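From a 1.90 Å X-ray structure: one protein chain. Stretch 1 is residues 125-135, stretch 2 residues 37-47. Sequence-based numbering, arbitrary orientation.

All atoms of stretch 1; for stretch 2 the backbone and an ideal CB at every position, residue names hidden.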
# COMPACT_ATOMS: atom_id res chain seq x y z
N ALA A 125 7.63 -9.69 -10.62
CA ALA A 125 8.28 -9.34 -9.36
C ALA A 125 7.27 -8.78 -8.34
O ALA A 125 7.32 -9.09 -7.16
CB ALA A 125 9.39 -8.30 -9.59
N PHE A 126 6.42 -7.87 -8.80
CA PHE A 126 5.46 -7.22 -7.94
C PHE A 126 4.57 -8.24 -7.23
O PHE A 126 4.40 -8.18 -6.03
CB PHE A 126 4.62 -6.25 -8.76
CG PHE A 126 3.52 -5.62 -7.98
CD1 PHE A 126 3.75 -4.47 -7.26
CD2 PHE A 126 2.26 -6.16 -7.99
CE1 PHE A 126 2.75 -3.88 -6.55
CE2 PHE A 126 1.23 -5.58 -7.28
CZ PHE A 126 1.49 -4.43 -6.55
N TYR A 127 3.98 -9.14 -8.00
CA TYR A 127 3.10 -10.12 -7.44
C TYR A 127 3.87 -11.06 -6.51
O TYR A 127 3.44 -11.33 -5.41
CB TYR A 127 2.42 -10.94 -8.53
CG TYR A 127 1.26 -10.24 -9.23
CD1 TYR A 127 0.14 -9.78 -8.53
CD2 TYR A 127 1.25 -10.10 -10.60
CE1 TYR A 127 -0.96 -9.18 -9.19
CE2 TYR A 127 0.16 -9.51 -11.27
CZ TYR A 127 -0.94 -9.07 -10.58
OH TYR A 127 -1.99 -8.51 -11.29
N TYR A 128 5.03 -11.53 -6.95
CA TYR A 128 5.77 -12.45 -6.09
C TYR A 128 6.27 -11.82 -4.79
O TYR A 128 6.47 -12.53 -3.81
CB TYR A 128 6.90 -13.15 -6.86
CG TYR A 128 6.42 -14.43 -7.53
CD1 TYR A 128 6.03 -15.55 -6.79
CD2 TYR A 128 6.33 -14.51 -8.89
CE1 TYR A 128 5.56 -16.72 -7.40
CE2 TYR A 128 5.91 -15.69 -9.53
CZ TYR A 128 5.53 -16.79 -8.78
OH TYR A 128 5.11 -17.95 -9.44
N PHE A 129 6.46 -10.50 -4.78
CA PHE A 129 6.93 -9.80 -3.58
C PHE A 129 5.79 -9.68 -2.55
O PHE A 129 6.04 -9.80 -1.34
CB PHE A 129 7.52 -8.43 -3.95
CG PHE A 129 8.08 -7.63 -2.79
CD1 PHE A 129 8.94 -8.19 -1.87
CD2 PHE A 129 7.74 -6.28 -2.64
CE1 PHE A 129 9.46 -7.43 -0.83
CE2 PHE A 129 8.24 -5.52 -1.61
CZ PHE A 129 9.12 -6.10 -0.69
N ASP A 130 4.56 -9.45 -3.00
CA ASP A 130 3.39 -9.59 -2.10
C ASP A 130 3.34 -11.03 -1.54
O ASP A 130 3.19 -11.23 -0.31
CB ASP A 130 2.09 -9.22 -2.78
CG ASP A 130 1.75 -7.70 -2.69
OD1 ASP A 130 2.59 -6.91 -2.21
OD2 ASP A 130 0.66 -7.33 -3.14
N LEU A 131 3.46 -12.04 -2.42
CA LEU A 131 3.38 -13.43 -1.95
C LEU A 131 4.50 -13.72 -0.95
O LEU A 131 4.27 -14.37 0.07
CB LEU A 131 3.41 -14.42 -3.13
CG LEU A 131 2.13 -14.42 -4.00
CD1 LEU A 131 2.35 -15.29 -5.18
CD2 LEU A 131 0.87 -14.88 -3.27
N TYR A 132 5.70 -13.20 -1.19
CA TYR A 132 6.83 -13.41 -0.23
C TYR A 132 6.59 -12.75 1.11
O TYR A 132 6.86 -13.32 2.16
CB TYR A 132 8.13 -12.89 -0.85
CG TYR A 132 9.36 -12.85 -0.01
CD1 TYR A 132 9.58 -11.80 0.86
CD2 TYR A 132 10.32 -13.89 -0.06
CE1 TYR A 132 10.71 -11.73 1.63
CE2 TYR A 132 11.49 -13.82 0.69
CZ TYR A 132 11.69 -12.74 1.54
OH TYR A 132 12.83 -12.62 2.30
N ARG A 133 6.08 -11.51 1.11
CA ARG A 133 5.82 -10.82 2.37
C ARG A 133 4.66 -11.40 3.17
O ARG A 133 4.63 -11.33 4.40
CB ARG A 133 5.60 -9.34 2.11
CG ARG A 133 6.88 -8.66 1.60
CD ARG A 133 6.71 -7.15 1.48
NE ARG A 133 5.80 -6.83 0.41
CZ ARG A 133 5.47 -5.60 0.06
NH1 ARG A 133 6.00 -4.55 0.68
NH2 ARG A 133 4.64 -5.42 -0.94
N ILE A 134 3.68 -11.95 2.47
CA ILE A 134 2.51 -12.53 3.11
C ILE A 134 2.79 -13.97 3.55
O ILE A 134 2.49 -14.32 4.65
CB ILE A 134 1.29 -12.50 2.16
CG1 ILE A 134 0.87 -11.06 1.89
CG2 ILE A 134 0.08 -13.38 2.68
CD1 ILE A 134 0.23 -10.37 3.09
N TYR A 135 3.37 -14.78 2.67
CA TYR A 135 3.50 -16.23 2.90
C TYR A 135 4.93 -16.72 3.10
O TYR A 135 5.10 -17.84 3.58
CB TYR A 135 2.92 -17.00 1.71
CG TYR A 135 1.44 -16.79 1.51
CD1 TYR A 135 0.53 -17.35 2.38
CD2 TYR A 135 0.96 -15.99 0.47
CE1 TYR A 135 -0.83 -17.12 2.23
CE2 TYR A 135 -0.39 -15.77 0.31
CZ TYR A 135 -1.29 -16.34 1.18
OH TYR A 135 -2.64 -16.13 1.03
N UNK A 37 -7.83 -5.19 -10.61
CA UNK A 37 -8.72 -6.04 -9.83
C UNK A 37 -8.08 -6.59 -8.55
O UNK A 37 -8.79 -6.96 -7.63
CB UNK A 37 -9.20 -7.20 -10.70
N UNK A 38 -6.76 -6.67 -8.49
CA UNK A 38 -6.05 -7.08 -7.24
C UNK A 38 -5.61 -5.93 -6.36
O UNK A 38 -4.99 -6.15 -5.30
CB UNK A 38 -4.81 -7.91 -7.59
N UNK A 39 -5.96 -4.69 -6.73
CA UNK A 39 -5.48 -3.52 -6.00
C UNK A 39 -6.03 -3.42 -4.57
O UNK A 39 -5.31 -3.03 -3.64
CB UNK A 39 -5.85 -2.25 -6.77
N UNK A 40 -7.29 -3.76 -4.37
CA UNK A 40 -7.86 -3.69 -3.02
C UNK A 40 -7.10 -4.67 -2.13
O UNK A 40 -6.70 -4.35 -1.02
CB UNK A 40 -9.36 -4.00 -3.03
N UNK A 41 -6.87 -5.88 -2.63
CA UNK A 41 -6.16 -6.85 -1.81
C UNK A 41 -4.74 -6.38 -1.49
O UNK A 41 -4.23 -6.61 -0.37
CB UNK A 41 -6.12 -8.21 -2.52
N UNK A 42 -4.07 -5.80 -2.48
CA UNK A 42 -2.68 -5.37 -2.32
C UNK A 42 -2.57 -4.26 -1.26
O UNK A 42 -1.72 -4.31 -0.35
CB UNK A 42 -2.12 -4.88 -3.66
N UNK A 43 -3.44 -3.26 -1.38
CA UNK A 43 -3.34 -2.06 -0.60
C UNK A 43 -4.07 -2.25 0.74
O UNK A 43 -3.48 -2.02 1.82
CB UNK A 43 -3.91 -0.87 -1.38
N UNK A 44 -5.31 -2.70 0.68
CA UNK A 44 -6.14 -2.75 1.91
C UNK A 44 -5.90 -4.10 2.64
O UNK A 44 -5.40 -4.12 3.76
CB UNK A 44 -7.62 -2.58 1.57
N UNK A 45 -6.24 -5.23 2.03
CA UNK A 45 -6.14 -6.52 2.75
C UNK A 45 -4.74 -6.80 3.28
O UNK A 45 -4.58 -7.07 4.47
CB UNK A 45 -6.56 -7.67 1.83
N UNK A 46 -3.75 -6.67 2.42
CA UNK A 46 -2.36 -6.98 2.74
C UNK A 46 -1.65 -5.78 3.45
O UNK A 46 -0.99 -5.95 4.45
CB UNK A 46 -1.61 -7.36 1.46
N UNK A 47 -1.84 -4.57 2.94
CA UNK A 47 -1.06 -3.42 3.39
C UNK A 47 -1.58 -2.74 4.64
O UNK A 47 -0.78 -2.20 5.40
CB UNK A 47 -0.99 -2.39 2.26

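The helix 125-135 and the helix beginning at 39 run nearly parallel, their N-to-C directions 14° apart and their axes 11.6 Å apart at closest approach. CA positions pair at Asp130 with 42 and at Ile134 with 46, each 7.4 Å apart, so these two positions should carry most of the contact.

Position 37 has its CA-to-CB bond sideways and nothing of stretch 1 within 5.5 Å of the ideal CB; stretch 1 sets no constraint, and polar or charged residues would do as well as any. The residue is Asp37, which makes no contact here.

Position 38 points toward stretch 1, its ideal CB 4.4 Å from Tyr127 CE1. A small apolar group fits at once, and a somewhat longer apolar chain could also be considered. It is Ala38, whose CB lies 4.4 Å from Tyr127 CE1, at the edge of that ring and near its plane: a loose apolar contact.

Positions 39, 40 and 41 point away, out of reach and sideways, respectively, and no atom of stretch 1 lies within 5.5 Å of any of the three ideal CB atoms. Any helix-compatible residue would serve; they are Ala39, Trp40 and Gln41. The glutamine's end comes nearer, but Gln41 CG is still 6.5 Å from Asp130 OD2.

Position 42 is the most informative. Its CB points toward stretch 1, 3.7 Å from Asp130 OD2 and 4.6 Å from Phe126 CZ, so a carboxylate and an aromatic ring meet at one site. A donor is favoured: histidine, asparagine, glutamine, serine, or a lysine or arginine able to fold back. Part of the acid's charge is already answered, since Arg133 NH2 forms a salt bridge with Asp130 OD1 at 2.8 Å. The residue is His42, with chi1 at 166° (t). Its ND1 donates to Asp130 OD2 at 2.6 Å with an N-H...acceptor angle of 176°, almost straight, and the oxygen lies near the imidazole plane, where a ring N-H points. Phe126 CZ sits over one face of the imidazole, 3.5 Å from His42 CE1; the ring centroids are 4.7 Å apart and the planes oblique at 44°. The O of water 1 lies 2.7 Å from His42 O and 3.2 Å from Asp130 OD1.

Positions 43, 44 and 45 point away, out of reach and sideways, so stretch 1 cannot discriminate among side chains. They are Thr43, Ile44 and Thr45. Here the helix widens into a pi-type turn, with Thr45 N bonded to Trp40 O (3.2 Å) and the backbone N of 46 to Gln41 O (2.8 Å).

Position 46 points toward stretch 1, its ideal CB 3.9 Å from Ile134 CD1 and 5.1 Å from Asp130 OD2. Leucine, methionine or an aromatic would suit the isoleucine. It is Phe46, chi1 -70° (m): Ile134 CG1 stands 3.7 Å from the ring centroid, 8° off the normal, a CH-pi contact, while Asp130 OD2 meets the ring edge, 3.7 Å from Phe46 CD2.

Position 47 points sideways. A CB would come within 2.5 Å of the carbonyl O of 43, so glycine fits best, and Gly47 is found.

Stretch 2 37-47: DAAWQHTITFG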
# COMPACT_ATOMS: atom_id res chain seq x y z
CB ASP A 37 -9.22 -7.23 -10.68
CG ASP A 37 -10.15 -6.81 -11.82
OD1 ASP A 37 -10.58 -5.65 -11.88
OD2 ASP A 37 -10.40 -7.66 -12.68
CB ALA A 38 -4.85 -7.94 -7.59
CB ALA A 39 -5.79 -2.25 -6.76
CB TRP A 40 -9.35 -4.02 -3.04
CG TRP A 40 -9.99 -3.98 -1.70
CD1 TRP A 40 -10.10 -5.02 -0.82
CD2 TRP A 40 -10.65 -2.86 -1.07
NE1 TRP A 40 -10.78 -4.63 0.30
CE2 TRP A 40 -11.13 -3.31 0.17
CE3 TRP A 40 -10.86 -1.54 -1.45
CZ2 TRP A 40 -11.82 -2.48 1.04
CZ3 TRP A 40 -11.56 -0.70 -0.60
CH2 TRP A 40 -12.03 -1.17 0.63
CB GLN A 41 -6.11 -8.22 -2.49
CG GLN A 41 -5.37 -9.23 -1.75
CD GLN A 41 -5.55 -10.60 -2.35
OE1 GLN A 41 -6.37 -11.39 -1.86
NE2 GLN A 41 -4.79 -10.89 -3.43
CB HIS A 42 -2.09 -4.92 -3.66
CG HIS A 42 -0.82 -4.17 -3.51
ND1 HIS A 42 0.39 -4.79 -3.26
CD2 HIS A 42 -0.55 -2.84 -3.53
CE1 HIS A 42 1.34 -3.88 -3.14
NE2 HIS A 42 0.79 -2.68 -3.28
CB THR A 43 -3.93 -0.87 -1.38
OG1 THR A 43 -3.06 -0.56 -2.49
CG2 THR A 43 -4.14 0.35 -0.49
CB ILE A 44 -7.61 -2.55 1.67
CG1 ILE A 44 -7.89 -1.21 0.93
CG2 ILE A 44 -8.38 -2.63 2.99
CD1 ILE A 44 -7.55 0.09 1.68
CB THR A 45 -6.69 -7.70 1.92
OG1 THR A 45 -7.91 -7.25 1.32
CG2 THR A 45 -6.92 -8.96 2.79
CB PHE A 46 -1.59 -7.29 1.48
CG PHE A 46 -1.95 -8.58 0.80
CD1 PHE A 46 -2.61 -9.63 1.45
CD2 PHE A 46 -1.51 -8.81 -0.49
CE1 PHE A 46 -2.86 -10.84 0.78
CE2 PHE A 46 -1.74 -10.05 -1.15
CZ PHE A 46 -2.45 -11.04 -0.52
O HOH W 1 0.85 -5.18 -0.18
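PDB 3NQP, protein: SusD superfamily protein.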